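Local structure of transcriptional regulator nlh2 (Aquifex aeolicus, 4G3V) at residues A[25-37]-A[47-61]. The protein probably regulates sigma54-dependent transcription, its GAF domain acting as the regulatory module of the activator. Residues are numbered along the deposited sequence; the frame is centred on the assembly and turned at random. Where two conformers were deposited one is given.
Sequences FEESLKEVLKVLY and IAIREGNTLRIASSY
Lys30 and Leu33 of helix 25-37 settle on Ser59, Ser60 and Tyr61 at the open end of a beta hairpin, away from its Glu51-Thr54 turn, where a helix of the GAF domain packs against one face of its antiparallel sheet. Lys30 can be followed outward: its CB lies 3.7 Å from Ser59 OG, CD and CE pass beside the Ser60 carbonyl, and NZ donates to Ser60 O at 2.7 Å. A bend at chi2 (70°) turns the chain toward the strand; a long, flexible residue suits this border, apolar along its methylenes and charged at its tip. The ammonium approaches with a C=O...N angle of 157°. Inward, branched aliphatic side chains fill the interface: Leu33 CD2 meets Ile47 CD1 at 3.8 Å, while Leu29 CD1 rests against both Ile49 CD1 and Ala58 CB. Tyr61 CB packs on Leu33 CB (3.9 Å), and its ring meets that of Tyr37 obliquely, centroids 5.1 Å apart and planes at 35°. A classic beta bulge at Ala58 and Ser59 gives Ile47 O two backbone donors, and the small Ser59 lets the helix come close, its CB 3.6 Å from Leu29 CB. Phe25 presents its ring edge to Ile49 CD1. A water donates to Glu26 O and lies 2.9 Å from Ser59 OG.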
loop_
_atom_site.group_PDB
_atom_site.type_symbol
_atom_site.label_atom_id
_atom_site.label_comp_id
_atom_site.label_asym_id
_atom_site.label_seq_id
_atom_site.Cartn_x
_atom_site.Cartn_y
_atom_site.Cartn_z
ATOM N N PHE A 25 10.399 0.975 17.295
ATOM C CA PHE A 25 9.403 1.813 16.636
ATOM C C PHE A 25 10.102 2.969 15.920
ATOM O O PHE A 25 9.912 3.182 14.724
ATOM C CB PHE A 25 8.397 2.345 17.661
ATOM C CG PHE A 25 7.288 3.157 17.059
ATOM C CD1 PHE A 25 6.280 2.554 16.328
ATOM C CD2 PHE A 25 7.246 4.530 17.237
ATOM C CE1 PHE A 25 5.250 3.313 15.782
ATOM C CE2 PHE A 25 6.223 5.287 16.696
ATOM C CZ PHE A 25 5.222 4.678 15.969
ATOM N N GLU A 26 10.944 3.685 16.649
ATOM C CA GLU A 26 11.625 4.846 16.101
ATOM C C GLU A 26 12.621 4.482 14.994
ATOM O O GLU A 26 12.694 5.177 13.988
ATOM C CB GLU A 26 12.318 5.634 17.217
ATOM C CG GLU A 26 11.350 6.228 18.235
ATOM C CD GLU A 26 10.949 5.258 19.351
ATOM O OE1 GLU A 26 11.276 4.037 19.284
ATOM O OE2 GLU A 26 10.308 5.743 20.320
ATOM N N GLU A 27 13.388 3.405 15.171
ATOM C CA GLU A 27 14.333 2.977 14.132
ATOM C C GLU A 27 13.573 2.601 12.857
ATOM O O GLU A 27 14.042 2.872 11.753
ATOM C CB GLU A 27 15.190 1.784 14.587
ATOM C CG GLU A 27 16.175 2.085 15.749
ATOM C CD GLU A 27 17.435 2.859 15.333
ATOM O OE1 GLU A 27 18.423 2.813 16.094
ATOM O OE2 GLU A 27 17.449 3.518 14.268
ATOM N N SER A 28 12.401 1.979 13.015
ATOM C CA SER A 28 11.582 1.566 11.868
ATOM C C SER A 28 11.143 2.784 11.049
ATOM O O SER A 28 11.276 2.805 9.820
ATOM C CB SER A 28 10.348 0.778 12.338
ATOM O OG SER A 28 10.728 -0.447 12.975
ATOM N N LEU A 29 10.633 3.805 11.732
ATOM C CA LEU A 29 10.185 5.021 11.053
ATOM C C LEU A 29 11.334 5.695 10.340
ATOM O O LEU A 29 11.194 6.124 9.200
ATOM C CB LEU A 29 9.568 6.011 12.030
ATOM C CG LEU A 29 8.356 5.557 12.839
ATOM C CD1 LEU A 29 7.810 6.731 13.649
ATOM C CD2 LEU A 29 7.292 4.971 11.942
ATOM N N LYS A 30 12.484 5.777 11.003
ATOM C CA LYS A 30 13.650 6.381 10.391
ATOM C C LYS A 30 14.058 5.616 9.137
ATOM O O LYS A 30 14.414 6.228 8.140
ATOM C CB LYS A 30 14.818 6.430 11.386
ATOM C CG LYS A 30 16.034 7.127 10.850
ATOM C CD LYS A 30 15.788 8.634 10.714
ATOM C CE LYS A 30 17.052 9.365 10.289
ATOM N NZ LYS A 30 17.020 10.782 10.699
ATOM N N GLU A 31 14.019 4.283 9.186
ATOM C CA GLU A 31 14.469 3.481 8.049
ATOM C C GLU A 31 13.509 3.668 6.867
ATOM O O GLU A 31 13.933 3.692 5.714
ATOM C CB GLU A 31 14.597 2.011 8.431
ATOM C CG GLU A 31 15.269 1.142 7.381
ATOM C CD GLU A 31 16.766 1.368 7.247
ATOM O OE1 GLU A 31 17.360 2.166 8.012
ATOM O OE2 GLU A 31 17.354 0.721 6.357
ATOM N N VAL A 32 12.217 3.820 7.144
ATOM C CA VAL A 32 11.269 4.155 6.078
ATOM C C VAL A 32 11.669 5.461 5.364
ATOM O O VAL A 32 11.704 5.527 4.126
ATOM C CB VAL A 32 9.835 4.266 6.624
ATOM C CG1 VAL A 32 8.869 4.839 5.558
ATOM C CG2 VAL A 32 9.359 2.920 7.095
ATOM N N LEU A 33 11.986 6.500 6.127
ATOM C CA LEU A 33 12.361 7.770 5.519
ATOM C C LEU A 33 13.679 7.652 4.760
ATOM O O LEU A 33 13.865 8.291 3.719
ATOM C CB LEU A 33 12.437 8.877 6.574
ATOM C CG LEU A 33 11.115 9.139 7.319
ATOM C CD1 LEU A 33 11.219 10.325 8.281
ATOM C CD2 LEU A 33 9.980 9.360 6.343
ATOM N N LYS A 34 14.590 6.833 5.271
ATOM C CA LYS A 34 15.862 6.616 4.605
ATOM C C LYS A 34 15.662 5.955 3.243
ATOM O O LYS A 34 16.309 6.330 2.261
ATOM C CB LYS A 34 16.780 5.757 5.477
ATOM C CG LYS A 34 18.164 5.550 4.905
ATOM C CD LYS A 34 18.980 4.607 5.782
ATOM C CE LYS A 34 19.128 5.133 7.196
ATOM N NZ LYS A 34 19.869 4.177 8.064
ATOM N N VAL A 35 14.765 4.976 3.169
ATOM C CA VAL A 35 14.537 4.329 1.877
ATOM C C VAL A 35 13.744 5.243 0.928
ATOM O O VAL A 35 13.914 5.173 -0.289
ATOM C CB VAL A 35 13.939 2.883 1.981
ATOM C CG1 VAL A 35 14.901 1.965 2.746
ATOM C CG2 VAL A 35 12.604 2.868 2.626
ATOM N N LEU A 36 12.903 6.124 1.458
ATOM C CA LEU A 36 12.252 7.108 0.587
ATOM C C LEU A 36 13.304 7.981 -0.082
ATOM O O LEU A 36 13.181 8.364 -1.250
ATOM C CB LEU A 36 11.285 7.979 1.375
ATOM C CG LEU A 36 9.939 7.314 1.631
ATOM C CD1 LEU A 36 9.037 8.216 2.451
ATOM C CD2 LEU A 36 9.287 6.980 0.301
ATOM N N TYR A 37 14.348 8.298 0.660
ATOM C CA TYR A 37 15.458 9.033 0.081
ATOM C C TYR A 37 16.231 8.175 -0.925
ATOM O O TYR A 37 16.465 8.584 -2.059
ATOM C CB TYR A 37 16.391 9.509 1.183
ATOM C CG TYR A 37 17.680 10.052 0.653
ATOM C CD1 TYR A 37 17.746 11.326 0.125
ATOM C CD2 TYR A 37 18.834 9.290 0.682
ATOM C CE1 TYR A 37 18.934 11.828 -0.362
ATOM C CE2 TYR A 37 20.019 9.781 0.200
ATOM C CZ TYR A 37 20.065 11.045 -0.315
ATOM O OH TYR A 37 21.256 11.508 -0.789
ATOM N N ILE A 47 7.667 12.043 9.887
ATOM C CA ILE A 47 6.476 11.325 10.285
ATOM C C ILE A 47 6.101 11.904 11.639
ATOM O O ILE A 47 6.922 11.916 12.557
ATOM C CB ILE A 47 6.732 9.808 10.363
ATOM C CG1 ILE A 47 7.020 9.273 8.963
ATOM C CG2 ILE A 47 5.553 9.091 10.981
ATOM C CD1 ILE A 47 7.614 7.864 8.909
ATOM N N ALA A 48 4.886 12.444 11.731
ATOM C CA ALA A 48 4.386 13.026 12.971
ATOM C C ALA A 48 3.285 12.140 13.539
ATOM O O ALA A 48 2.483 11.566 12.796
ATOM C CB ALA A 48 3.861 14.410 12.728
ATOM N N ILE A 49 3.261 12.026 14.861
ATOM C CA ILE A 49 2.342 11.121 15.517
ATOM C C ILE A 49 1.466 11.867 16.505
ATOM O O ILE A 49 1.905 12.825 17.145
ATOM C CB ILE A 49 3.120 10.022 16.247
ATOM C CG1 ILE A 49 3.930 9.233 15.221
ATOM C CG2 ILE A 49 2.171 9.118 17.008
ATOM C CD1 ILE A 49 4.916 8.248 15.820
ATOM N N ARG A 50 0.227 11.402 16.623
ATOM C CA ARG A 50 -0.763 12.014 17.504
ATOM C C ARG A 50 -0.493 11.689 18.961
ATOM O O ARG A 50 -0.411 10.527 19.343
ATOM C CB ARG A 50 -2.145 11.507 17.138
ATOM C CG ARG A 50 -3.284 12.208 17.836
ATOM C CD ARG A 50 -4.573 11.799 17.149
ATOM N NE ARG A 50 -5.730 12.594 17.531
ATOM C CZ ARG A 50 -6.839 12.680 16.798
ATOM N NH1 ARG A 50 -6.930 12.026 15.642
ATOM N NH2 ARG A 50 -7.859 13.423 17.206
ATOM N N GLU A 51 -0.357 12.730 19.768
ATOM C CA GLU A 51 -0.261 12.579 21.214
ATOM C C GLU A 51 -1.379 13.412 21.809
ATOM O O GLU A 51 -1.322 14.637 21.780
ATOM C CB GLU A 51 1.099 13.065 21.717
ATOM C CG GLU A 51 2.280 12.354 21.067
ATOM C CD GLU A 51 3.622 12.931 21.488
ATOM O OE1 GLU A 51 3.636 13.906 22.274
ATOM O OE2 GLU A 51 4.665 12.412 21.029
ATOM N N GLY A 52 -2.402 12.743 22.332
ATOM C CA GLY A 52 -3.608 13.423 22.759
ATOM C C GLY A 52 -4.351 13.940 21.544
ATOM O O GLY A 52 -4.913 13.155 20.768
ATOM N N ASN A 53 -4.345 15.258 21.362
ATOM C CA ASN A 53 -4.960 15.862 20.184
ATOM C C ASN A 53 -3.973 16.757 19.433
ATOM O O ASN A 53 -4.368 17.716 18.781
ATOM C CB ASN A 53 -6.209 16.669 20.577
ATOM C CG ASN A 53 -7.247 16.722 19.462
ATOM O OD1 ASN A 53 -7.418 15.757 18.714
ATOM N ND2 ASN A 53 -7.936 17.856 19.340
ATOM N N THR A 54 -2.684 16.440 19.530
ATOM C CA THR A 54 -1.656 17.215 18.845
ATOM C C THR A 54 -0.690 16.268 18.146
ATOM O O THR A 54 -0.419 15.180 18.649
ATOM C CB THR A 54 -0.870 18.117 19.832
ATOM O OG1 THR A 54 0.106 18.886 19.121
ATOM C CG2 THR A 54 -0.164 17.281 20.878
ATOM N N LEU A 55 -0.179 16.679 16.987
ATOM C CA LEU A 55 0.824 15.895 16.278
ATOM C C LEU A 55 2.216 16.341 16.691
ATOM O O LEU A 55 2.501 17.536 16.742
ATOM C CB LEU A 55 0.721 16.083 14.765
ATOM C CG LEU A 55 -0.409 15.435 13.978
ATOM C CD1 LEU A 55 -0.105 15.561 12.490
ATOM C CD2 LEU A 55 -0.610 13.991 14.363
ATOM N N ARG A 56 3.084 15.379 16.968
ATOM C CA ARG A 56 4.484 15.675 17.224
ATOM C C ARG A 56 5.373 14.875 16.289
ATOM O O ARG A 56 5.104 13.707 16.026
ATOM C CB ARG A 56 4.844 15.328 18.662
ATOM C CG ARG A 56 4.200 16.235 19.691
ATOM C CD ARG A 56 5.102 16.375 20.895
ATOM N NE ARG A 56 6.375 17.000 20.535
ATOM C CZ ARG A 56 7.545 16.723 21.107
ATOM N NH1 ARG A 56 7.634 15.817 22.078
ATOM N NH2 ARG A 56 8.640 17.354 20.700
ATOM N N ILE A 57 6.434 15.498 15.788
ATOM C CA ILE A 57 7.375 14.791 14.938
ATOM C C ILE A 57 8.015 13.651 15.726
ATOM O O ILE A 57 8.572 13.860 16.815
ATOM C CB ILE A 57 8.448 15.731 14.353
ATOM C CG1 ILE A 57 7.797 16.646 13.310
ATOM C CG2 ILE A 57 9.577 14.926 13.714
ATOM C CD1 ILE A 57 8.766 17.456 12.484
ATOM N N ALA A 58 7.911 12.447 15.168
ATOM C CA ALA A 58 8.461 11.237 15.767
ATOM C C ALA A 58 9.746 10.815 15.070
ATOM O O ALA A 58 10.640 10.231 15.686
ATOM C CB ALA A 58 7.446 10.116 15.684
ATOM N N SER A 59 9.829 11.085 13.777
ATOM C CA SER A 59 11.012 10.748 12.999
ATOM C C SER A 59 11.170 11.744 11.863
ATOM O O SER A 59 10.188 12.319 11.386
ATOM C CB SER A 59 10.875 9.337 12.437
ATOM O OG SER A 59 12.103 8.890 11.913
ATOM N N SER A 60 12.401 11.950 11.418
ATOM C CA SER A 60 12.647 12.967 10.416
ATOM C C SER A 60 13.850 12.612 9.565
ATOM O O SER A 60 14.662 11.756 9.935
ATOM C CB SER A 60 12.870 14.320 11.092
ATOM O OG SER A 60 13.975 14.265 11.974
ATOM N N TYR A 61 13.965 13.276 8.422
ATOM C CA TYR A 61 15.094 13.057 7.533
ATOM C C TYR A 61 15.423 14.345 6.798
ATOM O O TYR A 61 14.520 15.062 6.363
ATOM C CB TYR A 61 14.780 11.945 6.534
ATOM C CG TYR A 61 15.963 11.581 5.669
ATOM C CD1 TYR A 61 16.213 12.265 4.488
ATOM C CD2 TYR A 61 16.831 10.562 6.032
ATOM C CE1 TYR A 61 17.287 11.952 3.694
ATOM C CE2 TYR A 61 17.926 10.241 5.240
ATOM C CZ TYR A 61 18.144 10.943 4.070
ATOM O OH TYR A 61 19.219 10.646 3.258
HETATM O O HOH W 1 12.936 7.776 14.484
#